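Local coordinates for protein Alpha/beta hydrolase (Novosphingobium aromaticivorans, PDB 3BWX) that is probably a hydrolase of the alpha/beta hydrolase fold and binds calcium ions, its natural substrate not being established, at residues A[41-47]-A[180-186]. The protein carries 1 engineered substitution. Sequence-based numbering, arbitrary orientation.
Sequences NARDFED and RYAKRIM. With EDO (1,2-ethanediol), chain H; EDO (1,2-ethanediol), chain G.
Arg-184, in the last turn of helix 175-185, runs alongside the 3-10 segment 42-44 and the acidic residues that follow it. Its CB brushes OD1 of Asp-44, a carboxylate held from elsewhere by a salt bridge from OD2 to Arg-40, and lies 4.1 Å from Arg-43 CB. CG and CD follow, resting on Arg-43 O, with CG also 3.4 Å from Glu-46 OE2. NE then donates to Glu-46 OE2 (2.8 Å, 160°), within the guanidinium plane but from above the carboxylate plane, the two planes standing nearly perpendicular. At the tip Arg-184 NH2 forms a salt bridge to Asp-47 OD2 (3.1 Å), again edge-on to the guanidinium, while NH1 turns to a third acid, Asp-270. The chain of Arg-184, extended from CG to NE (chi2 175°), carries the charge past Glu-46 to Asp-47. A lysine in its place would probably leave at least one carboxylate without its mate, since one ammonium could hardly reach three acids that now face NE, NH2 and NH1 separately.

A second arginine works the other way. Arg-43, bent at chi3 (-57°), sets NE and NH2 side-on to Lys-183 O, with NE at 2.9 Å, and its NH1 pairs with Asp-197. Arg-184 O instead lies over a face of that guanidinium and accepts from Asn-41 ND2 (3.0 Å). Side-chain donors thus satisfy carbonyls at the helix C-terminus, and salt bridges tie this helix, inserted between core strands 122-128 and 230-235 and consistent with a cap, to the loop after core strand 32-35.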
# COMPACT_ATOMS: atom_id res chain seq x y z
N ASN A 41 3.67 4.88 3.39
CA ASN A 41 4.64 5.52 2.51
C ASN A 41 5.60 4.45 1.89
O ASN A 41 5.44 3.21 2.05
CB ASN A 41 5.38 6.65 3.26
CG ASN A 41 6.23 6.11 4.40
OD1 ASN A 41 7.25 5.46 4.14
ND2 ASN A 41 5.79 6.30 5.65
N ALA A 42 6.59 4.91 1.13
CA ALA A 42 7.45 4.01 0.38
C ALA A 42 8.21 3.05 1.30
O ALA A 42 8.59 1.94 0.89
CB ALA A 42 8.45 4.80 -0.45
N ARG A 43 8.41 3.44 2.56
CA ARG A 43 9.16 2.57 3.49
C ARG A 43 8.48 1.24 3.79
O ARG A 43 9.14 0.30 4.19
CB ARG A 43 9.55 3.28 4.79
CG ARG A 43 10.37 4.49 4.51
CD ARG A 43 11.03 5.11 5.74
NE ARG A 43 10.14 5.51 6.83
CZ ARG A 43 9.37 6.60 6.85
NH1 ARG A 43 9.24 7.37 5.80
NH2 ARG A 43 8.65 6.83 7.94
N ASP A 44 7.18 1.14 3.54
CA ASP A 44 6.49 -0.16 3.72
C ASP A 44 7.06 -1.20 2.80
O ASP A 44 7.00 -2.41 3.11
CB ASP A 44 4.98 -0.06 3.52
CG ASP A 44 4.22 0.26 4.83
OD1 ASP A 44 4.83 0.56 5.89
OD2 ASP A 44 3.00 0.20 4.79
N PHE A 45 7.68 -0.74 1.70
CA PHE A 45 8.30 -1.62 0.71
C PHE A 45 9.82 -1.69 0.77
O PHE A 45 10.48 -2.22 -0.14
CB PHE A 45 7.83 -1.17 -0.68
CG PHE A 45 6.34 -1.24 -0.85
CD1 PHE A 45 5.70 -2.49 -0.98
CD2 PHE A 45 5.58 -0.09 -0.82
CE1 PHE A 45 4.31 -2.55 -1.10
CE2 PHE A 45 4.20 -0.18 -0.93
CZ PHE A 45 3.58 -1.37 -1.07
N GLU A 46 10.42 -1.17 1.83
CA GLU A 46 11.87 -0.97 1.83
C GLU A 46 12.64 -2.29 1.73
O GLU A 46 13.77 -2.30 1.22
CB GLU A 46 12.32 -0.20 3.09
CG GLU A 46 12.07 -0.91 4.42
CD GLU A 46 12.34 -0.11 5.71
OE1 GLU A 46 12.64 1.10 5.58
OE2 GLU A 46 12.21 -0.70 6.82
N ASP A 47 12.11 -3.37 2.32
CA ASP A 47 12.76 -4.70 2.21
C ASP A 47 12.33 -5.47 0.95
O ASP A 47 13.17 -6.06 0.26
CB ASP A 47 12.54 -5.56 3.50
CG ASP A 47 13.30 -5.04 4.71
OD1 ASP A 47 14.04 -4.05 4.56
OD2 ASP A 47 13.16 -5.63 5.80
N ARG A 180 11.13 -2.06 13.68
CA ARG A 180 11.26 -1.99 12.22
C ARG A 180 9.96 -1.41 11.61
O ARG A 180 9.97 -0.54 10.76
CB ARG A 180 11.55 -3.39 11.64
CG ARG A 180 11.83 -3.35 10.14
CD ARG A 180 11.83 -4.72 9.48
NE ARG A 180 12.85 -5.52 10.06
CZ ARG A 180 12.73 -6.72 10.65
NH1 ARG A 180 11.61 -7.45 10.69
NH2 ARG A 180 13.83 -7.24 11.13
N TYR A 181 8.84 -1.91 12.10
CA TYR A 181 7.55 -1.43 11.66
C TYR A 181 7.34 0.04 12.02
O TYR A 181 6.79 0.81 11.21
CB TYR A 181 6.52 -2.28 12.40
CG TYR A 181 5.05 -2.04 12.13
CD1 TYR A 181 4.47 -2.47 10.96
CD2 TYR A 181 4.24 -1.47 13.10
CE1 TYR A 181 3.12 -2.30 10.73
CE2 TYR A 181 2.89 -1.30 12.88
CZ TYR A 181 2.34 -1.73 11.69
OH TYR A 181 0.97 -1.57 11.45
N ALA A 182 7.69 0.44 13.26
CA ALA A 182 7.50 1.81 13.77
C ALA A 182 8.22 2.76 12.81
O ALA A 182 7.65 3.81 12.44
CB ALA A 182 8.01 1.97 15.23
N LYS A 183 9.47 2.43 12.44
CA LYS A 183 10.25 3.37 11.63
C LYS A 183 9.69 3.47 10.23
O LYS A 183 9.92 4.47 9.54
CB LYS A 183 11.75 2.99 11.64
CG LYS A 183 12.35 3.19 13.02
CD LYS A 183 13.86 3.28 13.00
CE LYS A 183 14.30 4.70 12.65
NZ LYS A 183 15.78 4.83 12.53
N ARG A 184 8.96 2.45 9.78
CA ARG A 184 8.34 2.55 8.46
C ARG A 184 7.15 3.50 8.39
O ARG A 184 6.90 4.10 7.32
CB ARG A 184 7.90 1.20 7.94
CG ARG A 184 9.02 0.26 7.62
CD ARG A 184 8.54 -1.09 7.22
NE ARG A 184 9.67 -1.93 6.95
CZ ARG A 184 9.60 -3.18 6.49
NH1 ARG A 184 8.43 -3.80 6.38
NH2 ARG A 184 10.71 -3.85 6.28
N ILE A 185 6.44 3.66 9.51
CA ILE A 185 5.19 4.40 9.51
C ILE A 185 5.25 5.73 10.28
O ILE A 185 4.34 6.56 10.20
CB ILE A 185 4.02 3.49 9.96
CG1 ILE A 185 4.00 3.23 11.47
CG2 ILE A 185 4.06 2.16 9.17
CD1 ILE A 185 2.82 2.31 11.84
N MSE A 186 6.34 5.92 11.03
CA MSE A 186 6.52 7.11 11.84
C MSE A 186 7.86 7.72 11.53
O MSE A 186 8.74 7.09 10.95
CB MSE A 186 6.39 6.81 13.36
CG MSE A 186 5.23 5.95 13.73
SE MSE A 186 4.99 5.80 15.62
CE MSE A 186 4.34 7.56 15.92
C1 EDO H . 8.17 -6.02 9.26
O1 EDO H . 9.32 -6.47 8.52
C2 EDO H . 8.35 -6.23 10.77
O2 EDO H . 8.43 -7.65 11.00
C1 EDO G . 12.32 -8.56 7.12
O1 EDO G . 12.47 -8.13 5.76
C2 EDO G . 12.64 -10.04 7.18
O2 EDO G . 14.03 -10.23 6.87
O HOH W 1 4.73 3.30 5.68
O HOH W 2 12.20 0.21 9.47